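Side-chain contacts in oxidoreductase (Ralstonia eutropha, PDB 3HJ9), which binds flavin mononucleotide and probably works as an oxidoreductase of the nitroreductase family: residues S38-L42 / M43-W47; Q58-P61 / L62-S66; R106-P109 / V110-C113; L173-S177 / A178-A182. All blocks are in the same frame, centred on the assembly; numbering follows the deposited sequence.

Contact 1 (S38-L42 / M43-W47); sequences SGMPL and MGTLW
The first turn of helix 42-48 is closed by T45 and L46, which reach back to P41 and L42 at its start. L42 O is gripped twice: L46 N donates the helical bond at 2.9 Å, nearly in line with the carbonyl (C=O...N 163°), while the hydroxyl T45 OG1 donates to L42 O at 2.7 Å from a flank, tilted 17° out of the carbonyl plane. A first torsion of 72° sets T45 OG1 between its own backbone N and carbonyl carbon, folding the hydroxyl down onto the preceding turn and turning CG2 the other way. P41 is the N-cap residue, and its carbonyl O receives T45 N at 3.1 Å. The methyl T45 CG2 meets the selenium of M40, a selenomethionine, with SE 3.8 Å from CG2. These two side chains slide past each other in opposite directions, and M40, stretched as far as SE and bent only beyond it, lays the selenium 3.7 Å from G44 C. Having no side chain, G44 leaves the outside of the turn low enough for M40 to pass close by. On another flank, L42 CG lies 4.0 Å from L46 CD1, an apolar contact one helical turn apart. T45 and L46 also pack on L173 of helix 156-177, whereas L42 meets L42 of the second subunit.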
ATOM      1  N   SER A  38     -13.062  17.151   8.231  1.00 41.91           N
ATOM      2  CA  SER A  38     -11.890  17.424   9.057  1.00 39.99           C
ATOM      3  C   SER A  38     -10.887  16.286   9.380  1.00 37.11           C
ATOM      4  O   SER A  38     -11.139  15.109   9.147  1.00 37.03           O
ATOM      5  CB  SER A  38     -12.348  18.118  10.350  1.00 40.43           C
ATOM      6  OG  SER A  38     -11.288  18.875  10.898  1.00 41.33           O
ATOM      7  N   GLY A  39      -9.741  16.720   9.919  1.00 33.00           N
ATOM      8  CA  GLY A  39      -8.619  15.869  10.318  1.00 29.36           C
ATOM      9  C   GLY A  39      -7.271  16.424   9.837  1.00 26.00           C
ATOM     10  O   GLY A  39      -7.214  17.379   9.045  1.00 22.32           O
HETATM   11  N   MSE A  40      -6.191  15.783  10.283  1.00 22.77           N
HETATM   12  CA  MSE A  40      -4.831  16.240   9.991  1.00 21.38           C
HETATM   13  C   MSE A  40      -4.594  16.231   8.488  1.00 19.45           C
HETATM   14  O   MSE A  40      -5.035  15.298   7.840  1.00 19.21           O
HETATM   15  CB  MSE A  40      -3.774  15.347  10.665  1.00 20.92           C
HETATM   16  CG  MSE A  40      -2.318  15.868  10.529  1.00 21.26           C
HETATM   17 SE   MSE A  40      -1.047  14.550  11.198  0.75 20.09          SE
HETATM   18  CE  MSE A  40      -1.246  14.978  13.120  1.00 19.22           C
ATOM     19  N   PRO A  41      -3.934  17.284   7.936  1.00 18.37           N
ATOM     20  CA  PRO A  41      -3.593  17.295   6.508  1.00 17.63           C
ATOM     21  C   PRO A  41      -2.796  16.059   6.078  1.00 18.70           C
ATOM     22  O   PRO A  41      -1.953  15.604   6.838  1.00 17.30           O
ATOM     23  CB  PRO A  41      -2.709  18.531   6.374  1.00 17.44           C
ATOM     24  CG  PRO A  41      -3.183  19.470   7.434  1.00 17.90           C
ATOM     25  CD  PRO A  41      -3.603  18.575   8.585  1.00 17.63           C
ATOM     26  N   LEU A  42      -3.094  15.516   4.889  1.00 19.80           N
ATOM     27  CA  LEU A  42      -2.369  14.358   4.307  1.00 18.89           C
ATOM     28  C   LEU A  42      -0.864  14.528   4.424  1.00 18.01           C
ATOM     29  O   LEU A  42      -0.189  13.592   4.847  1.00 19.40           O
ATOM     30  CB  LEU A  42      -2.685  14.176   2.788  1.00 17.95           C
ATOM     31  CG  LEU A  42      -1.875  13.092   2.043  1.00 17.37           C
ATOM     32  CD1 LEU A  42      -2.255  11.726   2.551  1.00 15.97           C
ATOM     33  CD2 LEU A  42      -2.026  13.190   0.537  1.00 16.53           C
HETATM   34  N   MSE A  43      -0.361  15.702   4.021  1.00 18.24           N
HETATM   35  CA  MSE A  43       1.081  16.005   4.083  1.00 18.60           C
HETATM   36  C   MSE A  43       1.601  15.797   5.510  1.00 18.19           C
HETATM   37  O   MSE A  43       2.633  15.148   5.683  1.00 17.96           O
HETATM   38  CB  MSE A  43       1.423  17.391   3.538  1.00 20.10           C
HETATM   39  CG  MSE A  43       1.125  17.564   2.028  1.00 21.69           C
HETATM   40 SE   MSE A  43       2.086  16.313   0.877  0.75 22.44          SE
HETATM   41  CE  MSE A  43       3.853  17.169   0.793  1.00 21.63           C
ATOM     42  N   GLY A  44       0.861  16.270   6.522  1.00 16.63           N
ATOM     43  CA  GLY A  44       1.220  15.999   7.924  1.00 15.94           C
ATOM     44  C   GLY A  44       1.286  14.506   8.275  1.00 16.73           C
ATOM     45  O   GLY A  44       2.212  14.062   8.973  1.00 16.57           O
ATOM     46  N   THR A  45       0.315  13.728   7.791  1.00 16.31           N
ATOM     47  CA  THR A  45       0.281  12.313   8.078  1.00 16.31           C
ATOM     48  C   THR A  45       1.453  11.573   7.419  1.00 15.73           C
ATOM     49  O   THR A  45       1.968  10.631   8.010  1.00 12.93           O
ATOM     50  CB  THR A  45      -1.050  11.628   7.736  1.00 17.04           C
ATOM     51  OG1 THR A  45      -1.192  11.530   6.327  1.00 17.61           O
ATOM     52  CG2 THR A  45      -2.255  12.351   8.378  1.00 17.75           C
ATOM     53  N   LEU A  46       1.860  11.995   6.221  1.00 15.47           N
ATOM     54  CA  LEU A  46       3.038  11.397   5.543  1.00 16.44           C
ATOM     55  C   LEU A  46       4.365  11.637   6.351  1.00 16.80           C
ATOM     56  O   LEU A  46       5.229  10.741   6.442  1.00 15.94           O
ATOM     57  CB  LEU A  46       3.167  11.945   4.114  1.00 15.66           C
ATOM     58  CG  LEU A  46       2.079  11.440   3.154  1.00 15.81           C
ATOM     59  CD1 LEU A  46       2.030  12.241   1.868  1.00 14.10           C
ATOM     60  CD2 LEU A  46       2.262   9.943   2.848  1.00 15.41           C
ATOM     61  N   TRP A  47       4.502  12.839   6.921  1.00 15.36           N
ATOM     62  CA  TRP A  47       5.644  13.164   7.772  1.00 15.74           C
ATOM     63  C   TRP A  47       5.700  12.282   9.030  1.00 15.87           C
ATOM     64  O   TRP A  47       6.775  11.905   9.433  1.00 14.77           O
ATOM     65  CB  TRP A  47       5.674  14.644   8.208  1.00 16.28           C
ATOM     66  CG  TRP A  47       6.191  15.557   7.149  1.00 17.27           C
ATOM     67  CD1 TRP A  47       5.470  16.421   6.378  1.00 17.72           C
ATOM     68  CD2 TRP A  47       7.543  15.671   6.716  1.00 17.92           C
ATOM     69  NE1 TRP A  47       6.290  17.081   5.499  1.00 17.90           N
ATOM     70  CE2 TRP A  47       7.573  16.644   5.681  1.00 17.74           C
ATOM     71  CE3 TRP A  47       8.742  15.064   7.109  1.00 18.15           C
ATOM     72  CZ2 TRP A  47       8.758  17.020   5.025  1.00 17.42           C
ATOM     73  CZ3 TRP A  47       9.929  15.437   6.449  1.00 17.84           C
ATOM     74  CH2 TRP A  47       9.921  16.407   5.420  1.00 17.80           C
TER

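Contact 2 (Q58-P61 / L62-S66); sequences QPLP and LKQLS
The flat carboxamide of Q64 has the pyrrolidine ring of P61 above its plane, displaced toward the oxygen end: P61 CD is 3.5 Å from Q64 OE1. The same proline atom, P61 CD, is 4.0 Å from the amide carbon Q64 CD. L60 CG sits beyond the oxygen, close to the amide plane, 4.0 Å from Q64 OE1, and the L60 and Q64 side chains cross at about a right angle. Q64 begins with CG anti to its carbonyl carbon (chi1 -75°) and then runs extended, which carries the amide back along the helix toward the residues before it. The aliphatic part of the chain follows the proline as well, Q64 CG lying 4.1 Å from P61 CG. Beneath this layer, the carbonyl of P61 receives L65 N at 3.0 Å in a nearly straight bond, with an N-H...O angle of 168°. Q64 N also turns to P61 O, at 2.9 Å, but its bend to 121° makes that bond weak. K63 sends its ammonium away from the turn to a salt bridge with E67, one turn further on, while L60 and L65 pack inward on L137 of strand 137-144. A proline in the N-cap position, with its carbonyl accepting the first helical bond and its ring flanked on one side by the side chain of Q64, marks the start of helix 62-73 at the protein surface.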
ATOM      1  N   GLN A  58      -5.352   0.478  26.358  1.00 21.41           N
ATOM      2  CA  GLN A  58      -6.676   1.143  26.326  1.00 21.72           C
ATOM      3  C   GLN A  58      -7.323   0.888  24.941  1.00 19.54           C
ATOM      4  O   GLN A  58      -6.645   1.047  23.929  1.00 17.95           O
ATOM      5  CB  GLN A  58      -6.541   2.657  26.631  1.00 23.02           C
ATOM      6  CG  GLN A  58      -7.847   3.449  26.817  1.00 25.42           C
ATOM      7  N   PRO A  59      -8.602   0.421  24.893  1.00 17.43           N
ATOM      8  CA  PRO A  59      -9.240   0.187  23.572  1.00 16.95           C
ATOM      9  C   PRO A  59      -9.435   1.462  22.772  1.00 15.35           C
ATOM     10  O   PRO A  59      -9.455   2.524  23.342  1.00 16.00           O
ATOM     11  CB  PRO A  59     -10.601  -0.425  23.945  1.00 16.68           C
ATOM     12  CG  PRO A  59     -10.858   0.041  25.296  1.00 16.89           C
ATOM     13  CD  PRO A  59      -9.525   0.060  25.989  1.00 17.15           C
ATOM     14  N   LEU A  60      -9.533   1.358  21.449  1.00 18.63           N
ATOM     15  CA  LEU A  60      -9.855   2.530  20.634  1.00 18.81           C
ATOM     16  C   LEU A  60     -11.340   2.844  20.904  1.00 19.50           C
ATOM     17  O   LEU A  60     -12.153   1.910  21.041  1.00 18.57           O
ATOM     18  CB  LEU A  60      -9.655   2.277  19.132  1.00 19.78           C
ATOM     19  CG  LEU A  60      -8.248   2.284  18.528  1.00 21.06           C
ATOM     20  CD1 LEU A  60      -7.327   1.345  19.218  1.00 21.77           C
ATOM     21  CD2 LEU A  60      -8.315   1.966  17.055  1.00 20.36           C
ATOM     22  N   PRO A  61     -11.706   4.142  20.993  1.00 19.93           N
ATOM     23  CA  PRO A  61     -13.137   4.441  21.074  1.00 19.82           C
ATOM     24  C   PRO A  61     -13.807   4.012  19.771  1.00 19.98           C
ATOM     25  O   PRO A  61     -13.136   3.899  18.721  1.00 18.78           O
ATOM     26  CB  PRO A  61     -13.198   5.965  21.264  1.00 20.53           C
ATOM     27  CG  PRO A  61     -11.819   6.480  21.048  1.00 20.61           C
ATOM     28  CD  PRO A  61     -10.864   5.344  21.095  1.00 20.39           C
ATOM     29  N   LEU A  62     -15.111   3.785  19.835  1.00 19.36           N
ATOM     30  CA  LEU A  62     -15.874   3.313  18.678  1.00 19.90           C
ATOM     31  C   LEU A  62     -15.698   4.210  17.446  1.00 20.08           C
ATOM     32  O   LEU A  62     -15.610   3.695  16.331  1.00 19.94           O
ATOM     33  CB  LEU A  62     -17.359   3.152  19.034  1.00 20.16           C
ATOM     34  CG  LEU A  62     -18.244   2.359  18.076  1.00 21.09           C
ATOM     35  CD1 LEU A  62     -17.795   0.901  17.972  1.00 21.43           C
ATOM     36  CD2 LEU A  62     -19.682   2.452  18.588  1.00 22.00           C
ATOM     37  N   LYS A  63     -15.618   5.529  17.655  1.00 20.67           N
ATOM     38  CA  LYS A  63     -15.385   6.495  16.560  1.00 21.73           C
ATOM     39  C   LYS A  63     -14.079   6.205  15.820  1.00 20.77           C
ATOM     40  O   LYS A  63     -14.046   6.260  14.594  1.00 19.51           O
ATOM     41  CB  LYS A  63     -15.362   7.948  17.081  1.00 23.78           C
ATOM     42  CG  LYS A  63     -15.263   9.072  15.984  1.00 26.25           C
ATOM     43  CD  LYS A  63     -15.212  10.480  16.630  1.00 28.16           C
ATOM     44  CE  LYS A  63     -15.062  11.638  15.620  1.00 29.45           C
ATOM     45  NZ  LYS A  63     -13.854  11.535  14.753  1.00 30.77           N
ATOM     46  N   GLN A  64     -13.016   5.909  16.569  1.00 21.48           N
ATOM     47  CA  GLN A  64     -11.723   5.608  15.989  1.00 23.39           C
ATOM     48  C   GLN A  64     -11.716   4.248  15.320  1.00 23.68           C
ATOM     49  O   GLN A  64     -11.163   4.128  14.234  1.00 23.78           O
ATOM     50  CB  GLN A  64     -10.574   5.723  16.980  1.00 25.32           C
ATOM     51  CG  GLN A  64     -10.194   7.157  17.314  1.00 27.23           C
ATOM     52  CD  GLN A  64      -8.904   7.252  18.124  1.00 28.59           C
ATOM     53  OE1 GLN A  64      -8.440   6.259  18.703  1.00 29.38           O
ATOM     54  NE2 GLN A  64      -8.328   8.458  18.185  1.00 29.38           N
ATOM     55  N   LEU A  65     -12.311   3.227  15.948  1.00 23.01           N
ATOM     56  CA  LEU A  65     -12.403   1.911  15.280  1.00 21.53           C
ATOM     57  C   LEU A  65     -13.103   2.056  13.919  1.00 21.03           C
ATOM     58  O   LEU A  65     -12.650   1.516  12.910  1.00 20.80           O
ATOM     59  CB  LEU A  65     -13.148   0.916  16.149  1.00 20.19           C
ATOM     60  CG  LEU A  65     -13.305  -0.528  15.665  1.00 19.18           C
ATOM     61  CD1 LEU A  65     -11.944  -1.172  15.348  1.00 17.00           C
ATOM     62  CD2 LEU A  65     -14.108  -1.312  16.740  1.00 18.63           C
ATOM     63  N   SER A  66     -14.177   2.836  13.904  1.00 21.02           N
ATOM     64  CA  SER A  66     -14.959   3.089  12.695  1.00 20.97           C
ATOM     65  C   SER A  66     -14.156   3.747  11.592  1.00 20.92           C
ATOM     66  O   SER A  66     -14.136   3.256  10.463  1.00 20.22           O
ATOM     67  CB  SER A  66     -16.167   3.963  13.032  1.00 20.60           C
ATOM     68  OG  SER A  66     -16.834   4.419  11.869  1.00 21.18           O
TER

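Contact 3 (R106-P109 / V110-C113); sequences RYDP and VHHC
H112 takes the position of a G1 beta bulge that glycine usually fills, with a positive phi of 46°, and its ring is tied to Y107 by a short bond of 2.6 Å between H112 ND1 and Y107 OH. The two rings meet rim to rim, their planes 88° apart; ND1 lies at the edge of the tyrosine ring and OH at the edge of the imidazole. H112 and C113 both face D108, the partner across the bulge. D108 N donates to C113 O at 2.8 Å in an almost straight bond, while the return bond from C113 N to D108 O is weak at 3.3 Å. With CG anti to the backbone N (chi1 176°), the carboxylate of D108 swings over the turn: OD1 accepts a weak bond from V110 N, and OD2 stands 3.1 Å from H111 CD2 at the edge of that imidazole. P109 N lies above one face of the Y107 ring, offset toward its rim. This tight turn joins antiparallel strands 103-108 and 113-116. Y107 packs on L69 and A73 of helix 62-73, H112 rests on W70 and probably hydrogen-bonds through NE2 to S66 of that helix, and P109 and V110 touch R83 of strand 82-83.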
ATOM      1  N   ARG A 106     -15.264  -9.761  10.908  1.00 15.69           N
ATOM      2  CA  ARG A 106     -15.025  -9.391   9.521  1.00 17.57           C
ATOM      3  C   ARG A 106     -15.734  -8.043   9.310  1.00 17.00           C
ATOM      4  O   ARG A 106     -16.921  -7.884   9.642  1.00 16.74           O
ATOM      5  CB  ARG A 106     -15.556 -10.413   8.515  1.00 18.70           C
ATOM      6  CG  ARG A 106     -15.098 -10.128   7.074  1.00 20.63           C
ATOM      7  CD  ARG A 106     -15.557 -11.184   6.119  1.00 23.22           C
ATOM      8  NE  ARG A 106     -17.012 -11.232   6.047  1.00 25.73           N
ATOM      9  CZ  ARG A 106     -17.736 -12.223   5.504  1.00 28.54           C
ATOM     10  NH1 ARG A 106     -17.167 -13.292   4.931  1.00 28.90           N
ATOM     11  NH2 ARG A 106     -19.069 -12.133   5.520  1.00 29.63           N
ATOM     12  N   TYR A 107     -14.989  -7.087   8.758  1.00 16.95           N
ATOM     13  CA  TYR A 107     -15.523  -5.785   8.407  1.00 17.64           C
ATOM     14  C   TYR A 107     -16.285  -5.897   7.090  1.00 17.26           C
ATOM     15  O   TYR A 107     -15.742  -6.372   6.109  1.00 17.59           O
ATOM     16  CB  TYR A 107     -14.405  -4.755   8.279  1.00 16.95           C
ATOM     17  CG  TYR A 107     -14.886  -3.419   7.808  1.00 18.71           C
ATOM     18  CD1 TYR A 107     -15.736  -2.647   8.598  1.00 19.21           C
ATOM     19  CD2 TYR A 107     -14.474  -2.891   6.575  1.00 17.72           C
ATOM     20  CE1 TYR A 107     -16.190  -1.375   8.156  1.00 19.09           C
ATOM     21  CE2 TYR A 107     -14.905  -1.616   6.147  1.00 19.33           C
ATOM     22  CZ  TYR A 107     -15.769  -0.875   6.938  1.00 18.79           C
ATOM     23  OH  TYR A 107     -16.205   0.353   6.513  1.00 18.40           O
ATOM     24  N   ASP A 108     -17.535  -5.446   7.094  1.00 17.75           N
ATOM     25  CA  ASP A 108     -18.400  -5.408   5.924  1.00 18.99           C
ATOM     26  C   ASP A 108     -18.415  -3.927   5.483  1.00 18.39           C
ATOM     27  O   ASP A 108     -19.064  -3.108   6.135  1.00 17.90           O
ATOM     28  CB  ASP A 108     -19.796  -5.899   6.306  1.00 19.41           C
ATOM     29  CG  ASP A 108     -20.790  -5.818   5.183  1.00 22.23           C
ATOM     30  OD1 ASP A 108     -20.495  -5.373   4.057  1.00 24.28           O
ATOM     31  OD2 ASP A 108     -21.932  -6.200   5.453  1.00 26.18           O
ATOM     32  N   PRO A 109     -17.739  -3.589   4.365  1.00 18.15           N
ATOM     33  CA  PRO A 109     -17.728  -2.173   3.917  1.00 17.87           C
ATOM     34  C   PRO A 109     -19.041  -1.580   3.460  1.00 18.20           C
ATOM     35  O   PRO A 109     -19.294  -0.430   3.765  1.00 17.96           O
ATOM     36  CB  PRO A 109     -16.764  -2.200   2.743  1.00 17.98           C
ATOM     37  CG  PRO A 109     -15.885  -3.349   3.014  1.00 17.34           C
ATOM     38  CD  PRO A 109     -16.806  -4.385   3.545  1.00 17.60           C
ATOM     39  N   VAL A 110     -19.867  -2.360   2.762  1.00 17.21           N
ATOM     40  CA  VAL A 110     -21.133  -1.876   2.224  1.00 18.13           C
ATOM     41  C   VAL A 110     -22.099  -1.427   3.341  1.00 18.44           C
ATOM     42  O   VAL A 110     -22.807  -0.447   3.156  1.00 14.96           O
ATOM     43  CB  VAL A 110     -21.780  -2.929   1.255  1.00 18.53           C
ATOM     44  CG1 VAL A 110     -23.211  -2.527   0.850  1.00 17.04           C
ATOM     45  CG2 VAL A 110     -20.856  -3.152   0.035  1.00 18.41           C
ATOM     46  N   HIS A 111     -22.083  -2.133   4.482  1.00 18.66           N
ATOM     47  CA  HIS A 111     -22.931  -1.823   5.635  1.00 19.78           C
ATOM     48  C   HIS A 111     -22.191  -1.203   6.813  1.00 20.21           C
ATOM     49  O   HIS A 111     -22.824  -0.889   7.822  1.00 22.31           O
ATOM     50  CB  HIS A 111     -23.687  -3.084   6.090  1.00 20.31           C
ATOM     51  CG  HIS A 111     -24.553  -3.670   5.025  1.00 19.74           C
ATOM     52  ND1 HIS A 111     -25.794  -3.159   4.719  1.00 20.92           N
ATOM     53  CD2 HIS A 111     -24.341  -4.692   4.163  1.00 19.66           C
ATOM     54  CE1 HIS A 111     -26.319  -3.853   3.728  1.00 20.93           C
ATOM     55  NE2 HIS A 111     -25.457  -4.792   3.376  1.00 20.87           N
ATOM     56  N   HIS A 112     -20.879  -1.014   6.677  1.00 19.67           N
ATOM     57  CA  HIS A 112     -20.011  -0.409   7.661  1.00 19.47           C
ATOM     58  C   HIS A 112     -20.281  -0.973   9.054  1.00 19.99           C
ATOM     59  O   HIS A 112     -20.701  -0.273   9.952  1.00 19.23           O
ATOM     60  CB  HIS A 112     -20.105   1.122   7.604  1.00 19.20           C
ATOM     61  CG  HIS A 112     -19.075   1.830   8.429  1.00 19.49           C
ATOM     62  ND1 HIS A 112     -17.723   1.620   8.267  1.00 19.54           N
ATOM     63  CD2 HIS A 112     -19.197   2.769   9.399  1.00 18.55           C
ATOM     64  CE1 HIS A 112     -17.058   2.371   9.125  1.00 19.47           C
ATOM     65  NE2 HIS A 112     -17.929   3.074   9.824  1.00 19.69           N
ATOM     66  N   CYS A 113     -20.122  -2.281   9.166  1.00 19.62           N
ATOM     67  CA  CYS A 113     -20.273  -2.957  10.432  1.00 20.47           C
ATOM     68  C   CYS A 113     -19.322  -4.142  10.496  1.00 19.14           C
ATOM     69  O   CYS A 113     -18.753  -4.540   9.474  1.00 18.91           O
ATOM     70  CB  CYS A 113     -21.717  -3.407  10.608  1.00 22.14           C
ATOM     71  SG  CYS A 113     -22.163  -4.612   9.412  1.00 24.96           S
TER

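Contact 4 (L173-S177 / A178-A182); sequences LYCAS and AGLGA
A178 CB is a small bump pressed against the outer part of the Y174 ring, 3.9 Å from CZ, where the chain turns off the end of helix 156-177. The methyl meets the ring obliquely, and L180 CD1 touches the same ring more loosely, 4.4 Å from Y174 CE2. A second fit lies one residue along: L180 CB nestles 3.9 Å from C175 CB, and the sulfur of C175 fills the space between L180 and the strand that follows, with SG 3.9 Å from A182 CB. With SG anti to its carbonyl carbon (chi1 -71°), C175 directs the sulfur toward A182, whose methyl points back at the helix. The chain reverses through G179, which has positive phi, and L180 N then bonds to C175 O at 2.8 Å. This bond over five residues, together with the C175-L180 apolar pair, gives the end of the helix the character of a Schellman motif, although G179 N stands 3.6 Å from A176 O, long for the motif's second bond. Y174 O is held by two donors: A178 N at 2.9 Å, and S177 OG at 2.6 Å on a lone pair in the carbonyl plane. Outside the turn, Q64 of helix 62-73 packs on Y174, A178 and L180, and C175 reaches I211 of strand 203-212. Two of the last helical carbonyls, Y174 O and C175 O, find donors within the turn, while the side chains of C175, A178, L180 and A182 meet their neighbours through carbon and sulfur; the polar end of the tyrosine, Y174 OH, is paired with E67.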
ATOM      1  N   LEU A 173      -1.621   5.875   7.839  1.00 15.32           N
ATOM      2  CA  LEU A 173      -1.867   7.308   7.696  1.00 15.62           C
ATOM      3  C   LEU A 173      -2.989   7.770   8.638  1.00 15.67           C
ATOM      4  O   LEU A 173      -2.842   8.813   9.314  1.00 16.58           O
ATOM      5  CB  LEU A 173      -2.136   7.700   6.217  1.00 15.41           C
ATOM      6  CG  LEU A 173      -0.928   7.530   5.268  1.00 15.65           C
ATOM      7  CD1 LEU A 173      -1.316   7.685   3.794  1.00 14.97           C
ATOM      8  CD2 LEU A 173       0.252   8.465   5.641  1.00 14.08           C
ATOM      9  N   TYR A 174      -4.063   6.974   8.738  1.00 16.48           N
ATOM     10  CA  TYR A 174      -5.128   7.271   9.711  1.00 17.28           C
ATOM     11  C   TYR A 174      -4.539   7.284  11.140  1.00 16.77           C
ATOM     12  O   TYR A 174      -4.769   8.237  11.899  1.00 15.79           O
ATOM     13  CB  TYR A 174      -6.356   6.341   9.589  1.00 17.41           C
ATOM     14  CG  TYR A 174      -7.325   6.681  10.650  1.00 18.69           C
ATOM     15  CD1 TYR A 174      -8.183   7.778  10.514  1.00 19.78           C
ATOM     16  CD2 TYR A 174      -7.301   6.002  11.871  1.00 20.47           C
ATOM     17  CE1 TYR A 174      -9.035   8.152  11.570  1.00 20.11           C
ATOM     18  CE2 TYR A 174      -8.145   6.374  12.930  1.00 20.55           C
ATOM     19  CZ  TYR A 174      -9.011   7.428  12.768  1.00 20.46           C
ATOM     20  OH  TYR A 174      -9.809   7.775  13.833  1.00 21.43           O
ATOM     21  N   CYS A 175      -3.737   6.278  11.470  1.00 16.42           N
ATOM     22  CA  CYS A 175      -3.133   6.202  12.806  1.00 18.03           C
ATOM     23  C   CYS A 175      -2.300   7.440  13.131  1.00 18.41           C
ATOM     24  O   CYS A 175      -2.424   8.004  14.242  1.00 19.03           O
ATOM     25  CB  CYS A 175      -2.342   4.909  12.988  1.00 18.97           C
ATOM     26  SG  CYS A 175      -3.470   3.508  13.091  1.00 21.56           S
ATOM     27  N   ALA A 176      -1.537   7.898  12.137  1.00 17.68           N
ATOM     28  CA  ALA A 176      -0.722   9.112  12.250  1.00 18.27           C
ATOM     29  C   ALA A 176      -1.616  10.334  12.462  1.00 17.71           C
ATOM     30  O   ALA A 176      -1.300  11.166  13.305  1.00 17.11           O
ATOM     31  CB  ALA A 176       0.186   9.307  11.016  1.00 16.98           C
ATOM     32  N   SER A 177      -2.718  10.442  11.705  1.00 19.50           N
ATOM     33  CA  SER A 177      -3.666  11.568  11.889  1.00 20.20           C
ATOM     34  C   SER A 177      -4.313  11.594  13.273  1.00 19.62           C
ATOM     35  O   SER A 177      -4.570  12.652  13.773  1.00 21.98           O
ATOM     36  CB  SER A 177      -4.818  11.547  10.873  1.00 20.76           C
ATOM     37  OG  SER A 177      -5.787  10.536  11.184  1.00 22.36           O
ATOM     38  N   ALA A 178      -4.604  10.421  13.843  1.00 19.65           N
ATOM     39  CA  ALA A 178      -5.323  10.262  15.132  1.00 19.55           C
ATOM     40  C   ALA A 178      -4.458  10.007  16.380  1.00 20.73           C
ATOM     41  O   ALA A 178      -5.007   9.718  17.462  1.00 22.57           O
ATOM     42  CB  ALA A 178      -6.342   9.125  14.996  1.00 18.55           C
ATOM     43  N   GLY A 179      -3.136  10.081  16.251  1.00 20.04           N
ATOM     44  CA  GLY A 179      -2.247   9.851  17.392  1.00 19.93           C
ATOM     45  C   GLY A 179      -2.145   8.405  17.859  1.00 19.57           C
ATOM     46  O   GLY A 179      -1.907   8.153  19.043  1.00 18.59           O
ATOM     47  N   LEU A 180      -2.302   7.460  16.936  1.00 18.39           N
ATOM     48  CA  LEU A 180      -2.237   6.040  17.239  1.00 20.52           C
ATOM     49  C   LEU A 180      -0.974   5.436  16.607  1.00 21.33           C
ATOM     50  O   LEU A 180      -0.443   5.952  15.623  1.00 21.94           O
ATOM     51  CB  LEU A 180      -3.468   5.318  16.672  1.00 21.37           C
ATOM     52  CG  LEU A 180      -4.857   5.600  17.246  1.00 22.35           C
ATOM     53  CD1 LEU A 180      -5.941   4.878  16.421  1.00 21.64           C
ATOM     54  CD2 LEU A 180      -4.910   5.156  18.729  1.00 22.30           C
ATOM     55  N   GLY A 181      -0.500   4.345  17.195  1.00 20.96           N
ATOM     56  CA  GLY A 181       0.607   3.566  16.659  1.00 19.75           C
ATOM     57  C   GLY A 181       0.053   2.451  15.782  1.00 20.20           C
ATOM     58  O   GLY A 181      -1.098   1.997  15.974  1.00 21.27           O
ATOM     59  N   ALA A 182       0.878   2.000  14.832  1.00 19.57           N
ATOM     60  CA  ALA A 182       0.571   0.898  13.937  1.00 18.50           C
ATOM     61  C   ALA A 182       1.865   0.187  13.469  1.00 18.81           C
ATOM     62  O   ALA A 182       2.934   0.811  13.446  1.00 16.22           O
ATOM     63  CB  ALA A 182      -0.255   1.405  12.702  1.00 16.87           C
TER

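Contacts 1 and 2 both start helices behind a proline N-cap, but contact 2 is a surface feature whereas contact 1 is partly buried. Contact 4, also partly buried, ends a helix instead. Contact 1 packs against it, T45 lying on A176 and S177, and both contacts touch the second subunit. Contact 4 meets contact 2 as well, where L60 lies against L180. Contact 3, partly buried, joins two strands of the sheet, which contact 4 also reaches through strand 181-185, and it carries the most polar side-chain chemistry of the four; a probable side-chain hydrogen bond joins it to contact 2. The centres of contacts 3 and 4 are about 21 Å apart.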